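Local coordinates for protein alpha-glucosidase (Pseudoalteromonas sp. K8, PDB 5HQA) that hydrolyses alpha-glucosides as a family 97 glycoside hydrolase, binding acarbose next to a calcium ion and being activated by chloride, at residues 112-117 with 222-227; 122-127 with 217-222. All blocks are in the same frame, centred on the assembly; numbering follows the deposited sequence.

Interaction 1 of 2, residues 112-117 with 222-227; sequences YEVPKQ and GAFNTP
Tyr-112 and Thr-226 meet through both backbone and side chain. Main-chain pairing runs antiparallel: the end-to-end directions of the touching parts differ by 170°. Val-114 and Phe-224 form a hydrogen-bonded pair: Val-114 N donates to Phe-224 O at 2.8 Å, and Phe-224 N donates back to Val-114 O at 3.1 Å. Two residues along each strand, Thr-226 N donates to Tyr-112 O at 3.1 Å. The reciprocal bond is taken over by a side chain, Tyr-112 N donating to Thr-226 OG1 at 3.0 Å. With chi1 at 68°, OG1 sits between the backbone N and carbonyl carbon of Thr-226, where it also donates to Pro-227 O at 2.9 Å; the hydroxyl is thus gripped as acceptor and donor. It lies in the plane of the Tyr-112 ring, at the CD1 edge, while methyl CG2 of Thr-226 packs against CD1 and CB of Tyr-112. An alanine in place of Thr-226 would probably leave Tyr-112 N and Pro-227 O without their hydroxyl partner and open a gap beside CD1.

Apolar contact is carried by Val-114, whose CG2 makes a CH-pi contact over one face of the Phe-224 ring, 4.0 Å from its centroid and 25° off the ring normal. On the other side of the sheet, Glu-113 and Asn-225 form a non-hydrogen-bonded pair; the Glu-113 carboxylate is salt-bridged to Arg-100 and Arg-111.

The contact joins neighbouring strands 107-114 and 224-234 of an antiparallel sheet in the N-terminal family region. Tyr-112 OH bonds to Thr-130 and Gly-39 N, while Phe-40 of strand 30-42 meets the rings of Tyr-112 and Phe-224. Strand 95-104 borders strand 107-114 on the side remote from strand 224-234.

Interaction 2 of 2, residues 122-127 with 217-222; sequences NIEITK and AVKKQG
Asn-122 and Gln-221 meet amide to amide at one end of the pairing. Gln-221 NE2 donates to Asn-122 OD1 at 2.8 Å, in the carbonyl plane and on a lone pair, and the acceptor lies close to the plane of the Gln-221 amide; the two amide planes are nevertheless turned 42° apart. Gln-221 CG is anti to its backbone N (chi1 -176°) and the chain runs on extended, side by side with Asn-122. Next on this face, Glu-124 lies alongside Lys-219, but OE1 stops 4.0 Å from CE and 5.0 Å from NZ, so opposite charges are near without touching.

On the reverse face the contacts are between carbon atoms. Ile-125 CD1 rests 4.0 Å from Val-218 CB, the two side chains pointing the same way. Ile-123 CD1 lies 3.9 Å from CB of Lys-220, whose chain bends beyond CG and leads away.

Backbone bonds hold the strands together; the axes of segments 122-127 and 218-221 approach to 4.7 Å, with N-to-C directions 152° apart. Ile-123 and Lys-220 exchange N-H and C=O in both directions, and Ile-125 N donates to Val-218 O. Beyond this the register slips into a classic beta bulge: Ala-217 and Val-218 both face Ile-125, whose carbonyl oxygen accepts Ala-217 N at 2.8 Å and Val-218 N at 3.2 Å. A second classic bulge follows on the other edge of strand 122-134, where Thr-126 and Lys-127 both face Glu-41.

Farther out, Phe-40 and Phe-42 of strand 30-42 pack on Ile-125, and Tyr-192 touches Ile-125 and Val-218. The ammonium of Lys-220 is salt-bridged to Asp-191, while Lys-219 makes a cation-pi contact with Trp-212.

Overall arrangement
Interactions 1 and 2 belong to two different antiparallel sheets of the N-terminal region, and their centres are 10 Å apart. The layers touch through the Phe-224 ring of interaction 1: CE2 lies 3.7 Å from Ile-125 CD1 and CE1 lies 3.8 Å from Ile-123 CD1, both of interaction 2. This packing of one sheet face on the other is consistent with the beta-sandwich of the galactose mutarotase-like clan. Along the chain interaction 2 is nested within the loop closed by interaction 1, and Gly-222, shared by both, lies with Ala-223 in the short link between strands 218-221 and 224-234. The centres of both contacts lie about 28 Å from the centre of the chain, away from the calcium, magnesium and glycan sites.

Interaction 1 of 2, residues 112-117 with 222-227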
loop_
_atom_site.group_PDB
_atom_site.type_symbol
_atom_site.label_atom_id
_atom_site.label_comp_id
_atom_site.label_asym_id
_atom_site.label_seq_id
_atom_site.Cartn_x
_atom_site.Cartn_y
_atom_site.Cartn_z
ATOM N N TYR A 112 3.697 -11.903 19.604
ATOM C CA TYR A 112 4.404 -12.702 20.590
ATOM C C TYR A 112 5.588 -11.917 21.114
ATOM O O TYR A 112 6.249 -11.195 20.361
ATOM C CB TYR A 112 4.925 -13.993 19.981
ATOM C CG TYR A 112 3.911 -14.930 19.373
ATOM C CD1 TYR A 112 3.366 -14.689 18.111
ATOM C CD2 TYR A 112 3.552 -16.104 20.034
ATOM C CE1 TYR A 112 2.468 -15.589 17.533
ATOM C CE2 TYR A 112 2.659 -16.996 19.473
ATOM C CZ TYR A 112 2.127 -16.740 18.220
ATOM O OH TYR A 112 1.250 -17.652 17.676
ATOM N N GLU A 113 5.869 -12.079 22.399
ATOM C CA GLU A 113 7.065 -11.521 23.017
ATOM C C GLU A 113 7.749 -12.664 23.749
ATOM O O GLU A 113 7.247 -13.146 24.769
ATOM C CB GLU A 113 6.717 -10.352 23.944
ATOM C CG GLU A 113 6.087 -9.199 23.158
ATOM C CD GLU A 113 5.580 -8.053 24.022
ATOM O OE1 GLU A 113 5.795 -8.079 25.256
ATOM O OE2 GLU A 113 4.954 -7.123 23.452
ATOM N N VAL A 114 8.856 -13.139 23.189
ATOM C CA VAL A 114 9.594 -14.272 23.737
ATOM C C VAL A 114 10.784 -13.713 24.513
ATOM O O VAL A 114 11.686 -13.124 23.899
ATOM C CB VAL A 114 10.053 -15.240 22.641
ATOM C CG1 VAL A 114 10.785 -16.418 23.274
ATOM C CG2 VAL A 114 8.856 -15.722 21.854
ATOM N N PRO A 115 10.831 -13.879 25.826
ATOM C CA PRO A 115 11.878 -13.245 26.628
ATOM C C PRO A 115 13.154 -14.073 26.644
ATOM O O PRO A 115 13.181 -15.244 26.266
ATOM C CB PRO A 115 11.248 -13.211 28.019
ATOM C CG PRO A 115 10.483 -14.516 28.062
ATOM C CD PRO A 115 9.897 -14.660 26.658
ATOM N N LYS A 116 14.217 -13.440 27.135
ATOM C CA LYS A 116 15.455 -14.154 27.418
ATOM C C LYS A 116 15.181 -15.336 28.341
ATOM O O LYS A 116 14.475 -15.203 29.347
ATOM C CB LYS A 116 16.467 -13.200 28.058
ATOM C CG LYS A 116 17.795 -13.843 28.429
ATOM C CD LYS A 116 18.703 -12.837 29.117
ATOM C CE LYS A 116 20.017 -13.467 29.526
ATOM N NZ LYS A 116 20.825 -12.503 30.327
ATOM N N GLN A 117 15.725 -16.500 27.982
ATOM C CA GLN A 117 15.556 -17.694 28.799
ATOM C C GLN A 117 16.625 -18.708 28.432
ATOM O O GLN A 117 17.144 -18.716 27.314
ATOM C CB GLN A 117 14.168 -18.310 28.620
ATOM C CG GLN A 117 13.832 -18.660 27.194
ATOM C CD GLN A 117 12.345 -18.847 27.018
ATOM O OE1 GLN A 117 11.800 -19.902 27.341
ATOM N NE2 GLN A 117 11.672 -17.811 26.527
ATOM N N GLY A 222 18.444 -15.059 20.579
ATOM C CA GLY A 222 17.925 -14.734 21.895
ATOM C C GLY A 222 16.501 -14.211 21.841
ATOM O O GLY A 222 15.734 -14.520 20.931
ATOM N N ALA A 223 16.149 -13.413 22.846
ATOM C CA ALA A 223 14.796 -12.882 22.954
ATOM C C ALA A 223 14.373 -12.206 21.657
ATOM O O ALA A 223 15.172 -11.540 20.994
ATOM C CB ALA A 223 14.714 -11.886 24.113
ATOM N N PHE A 224 13.107 -12.386 21.291
ATOM C CA PHE A 224 12.587 -11.764 20.081
ATOM C C PHE A 224 11.091 -11.544 20.227
ATOM O O PHE A 224 10.426 -12.182 21.051
ATOM C CB PHE A 224 12.862 -12.619 18.834
ATOM C CG PHE A 224 12.088 -13.917 18.799
ATOM C CD1 PHE A 224 12.584 -15.052 19.413
ATOM C CD2 PHE A 224 10.870 -14.002 18.131
ATOM C CE1 PHE A 224 11.878 -16.244 19.373
ATOM C CE2 PHE A 224 10.163 -15.191 18.092
ATOM C CZ PHE A 224 10.666 -16.308 18.709
ATOM N N ASN A 225 10.571 -10.637 19.403
ATOM C CA ASN A 225 9.142 -10.429 19.231
ATOM C C ASN A 225 8.784 -10.725 17.782
ATOM O O ASN A 225 9.652 -10.727 16.908
ATOM C CB ASN A 225 8.731 -8.991 19.580
ATOM C CG ASN A 225 9.147 -8.590 20.980
ATOM O OD1 ASN A 225 9.261 -9.429 21.872
ATOM N ND2 ASN A 225 9.377 -7.301 21.181
ATOM N N THR A 226 7.508 -10.992 17.528
ATOM C CA THR A 226 7.002 -11.033 16.162
ATOM C C THR A 226 6.450 -9.674 15.776
ATOM O O THR A 226 6.200 -8.817 16.630
ATOM C CB THR A 226 5.903 -12.083 16.031
ATOM O OG1 THR A 226 4.759 -11.662 16.780
ATOM C CG2 THR A 226 6.379 -13.458 16.511
ATOM N N PRO A 227 6.216 -9.443 14.485
ATOM C CA PRO A 227 5.350 -8.328 14.092
ATOM C C PRO A 227 3.954 -8.537 14.659
ATOM O O PRO A 227 3.603 -9.613 15.146
ATOM C CB PRO A 227 5.348 -8.385 12.556
ATOM C CG PRO A 227 6.576 -9.211 12.192
ATOM C CD PRO A 227 6.722 -10.196 13.321
#

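Interaction 2 of 2, residues 122-127 with 217-222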
loop_
_atom_site.group_PDB
_atom_site.type_symbol
_atom_site.label_atom_id
_atom_site.label_comp_id
_atom_site.label_asym_id
_atom_site.label_seq_id
_atom_site.Cartn_x
_atom_site.Cartn_y
_atom_site.Cartn_z
ATOM N N ASN A 122 20.857 -18.947 19.428
ATOM C CA ASN A 122 20.658 -18.716 18.001
ATOM C C ASN A 122 19.561 -19.651 17.534
ATOM O O ASN A 122 19.748 -20.870 17.515
ATOM C CB ASN A 122 21.948 -18.945 17.226
ATOM C CG ASN A 122 23.020 -17.964 17.607
ATOM O OD1 ASN A 122 22.804 -16.749 17.588
ATOM N ND2 ASN A 122 24.179 -18.481 17.991
ATOM N N ILE A 123 18.408 -19.099 17.181
ATOM C CA ILE A 123 17.284 -19.946 16.820
ATOM C C ILE A 123 16.843 -19.616 15.405
ATOM O O ILE A 123 17.115 -18.539 14.868
ATOM C CB ILE A 123 16.107 -19.828 17.813
ATOM C CG1 ILE A 123 15.612 -18.396 17.912
ATOM C CG2 ILE A 123 16.518 -20.323 19.192
ATOM C CD1 ILE A 123 14.307 -18.207 17.234
ATOM N N GLU A 124 16.180 -20.586 14.792
ATOM C CA GLU A 124 15.635 -20.434 13.451
ATOM C C GLU A 124 14.198 -20.926 13.484
ATOM O O GLU A 124 13.954 -22.128 13.649
ATOM C CB GLU A 124 16.468 -21.204 12.429
ATOM C CG GLU A 124 17.905 -20.722 12.364
ATOM C CD GLU A 124 18.723 -21.467 11.335
ATOM O OE1 GLU A 124 19.156 -20.837 10.346
ATOM O OE2 GLU A 124 18.924 -22.685 11.506
ATOM N N ILE A 125 13.252 -19.999 13.357
ATOM C CA ILE A 125 11.851 -20.381 13.294
ATOM C C ILE A 125 11.588 -21.070 11.963
ATOM O O ILE A 125 11.930 -20.544 10.895
ATOM C CB ILE A 125 10.949 -19.153 13.461
ATOM C CG1 ILE A 125 11.154 -18.512 14.830
ATOM C CG2 ILE A 125 9.468 -19.519 13.227
ATOM C CD1 ILE A 125 10.508 -17.152 14.919
ATOM N N THR A 126 10.984 -22.258 12.023
ATOM C CA THR A 126 10.557 -22.958 10.825
ATOM C C THR A 126 9.053 -22.920 10.624
ATOM O O THR A 126 8.596 -23.132 9.498
ATOM C CB THR A 126 11.019 -24.418 10.860
ATOM O OG1 THR A 126 10.578 -25.018 12.084
ATOM C CG2 THR A 126 12.543 -24.489 10.788
ATOM N N LYS A 127 8.280 -22.653 11.674
ATOM C CA LYS A 127 6.841 -22.488 11.513
ATOM C C LYS A 127 6.319 -21.616 12.640
ATOM O O LYS A 127 6.684 -21.816 13.801
ATOM C CB LYS A 127 6.111 -23.840 11.508
ATOM C CG LYS A 127 4.650 -23.735 11.079
ATOM C CD LYS A 127 4.027 -25.098 10.835
ATOM C CE LYS A 127 4.818 -25.876 9.794
ATOM N NZ LYS A 127 4.821 -25.224 8.461
ATOM N N ALA A 217 12.500 -19.981 8.182
ATOM C CA ALA A 217 11.721 -18.759 8.020
ATOM C C ALA A 217 12.413 -17.543 8.635
ATOM O O ALA A 217 12.608 -16.530 7.955
ATOM C CB ALA A 217 10.323 -18.940 8.621
ATOM N N VAL A 218 12.760 -17.606 9.924
ATOM C CA VAL A 218 13.245 -16.422 10.637
ATOM C C VAL A 218 14.451 -16.794 11.481
ATOM O O VAL A 218 14.386 -17.728 12.286
ATOM C CB VAL A 218 12.171 -15.793 11.544
ATOM C CG1 VAL A 218 12.725 -14.511 12.192
ATOM C CG2 VAL A 218 10.888 -15.511 10.768
ATOM N N LYS A 219 15.533 -16.034 11.332
ATOM C CA LYS A 219 16.726 -16.185 12.148
ATOM C C LYS A 219 16.717 -15.136 13.255
ATOM O O LYS A 219 16.591 -13.938 12.976
ATOM C CB LYS A 219 17.977 -16.041 11.281
ATOM C CG LYS A 219 18.020 -17.003 10.096
ATOM C CD LYS A 219 19.151 -16.660 9.125
ATOM C CE LYS A 219 19.202 -17.636 7.959
ATOM N NZ LYS A 219 20.245 -17.262 6.963
ATOM N N LYS A 220 16.835 -15.583 14.504
ATOM C CA LYS A 220 16.907 -14.689 15.650
ATOM C C LYS A 220 18.027 -15.141 16.578
ATOM O O LYS A 220 18.438 -16.306 16.582
ATOM C CB LYS A 220 15.582 -14.646 16.436
ATOM C CG LYS A 220 14.400 -14.057 15.673
ATOM C CD LYS A 220 14.526 -12.539 15.522
ATOM C CE LYS A 220 13.226 -11.939 15.007
ATOM N NZ LYS A 220 13.293 -10.450 14.958
ATOM N N GLN A 221 18.524 -14.208 17.376
ATOM C CA GLN A 221 19.463 -14.531 18.440
ATOM C C GLN A 221 18.840 -14.093 19.758
ATOM O O GLN A 221 18.701 -12.892 20.015
ATOM C CB GLN A 221 20.806 -13.856 18.208
ATOM C CG GLN A 221 21.836 -14.234 19.240
ATOM C CD GLN A 221 23.167 -13.578 18.968
ATOM O OE1 GLN A 221 23.370 -12.401 19.291
ATOM N NE2 GLN A 221 24.084 -14.327 18.356
ATOM N N GLY A 222 18.444 -15.059 20.579
ATOM C CA GLY A 222 17.925 -14.734 21.895
ATOM C C GLY A 222 16.501 -14.211 21.841
ATOM O O GLY A 222 15.734 -14.520 20.931
#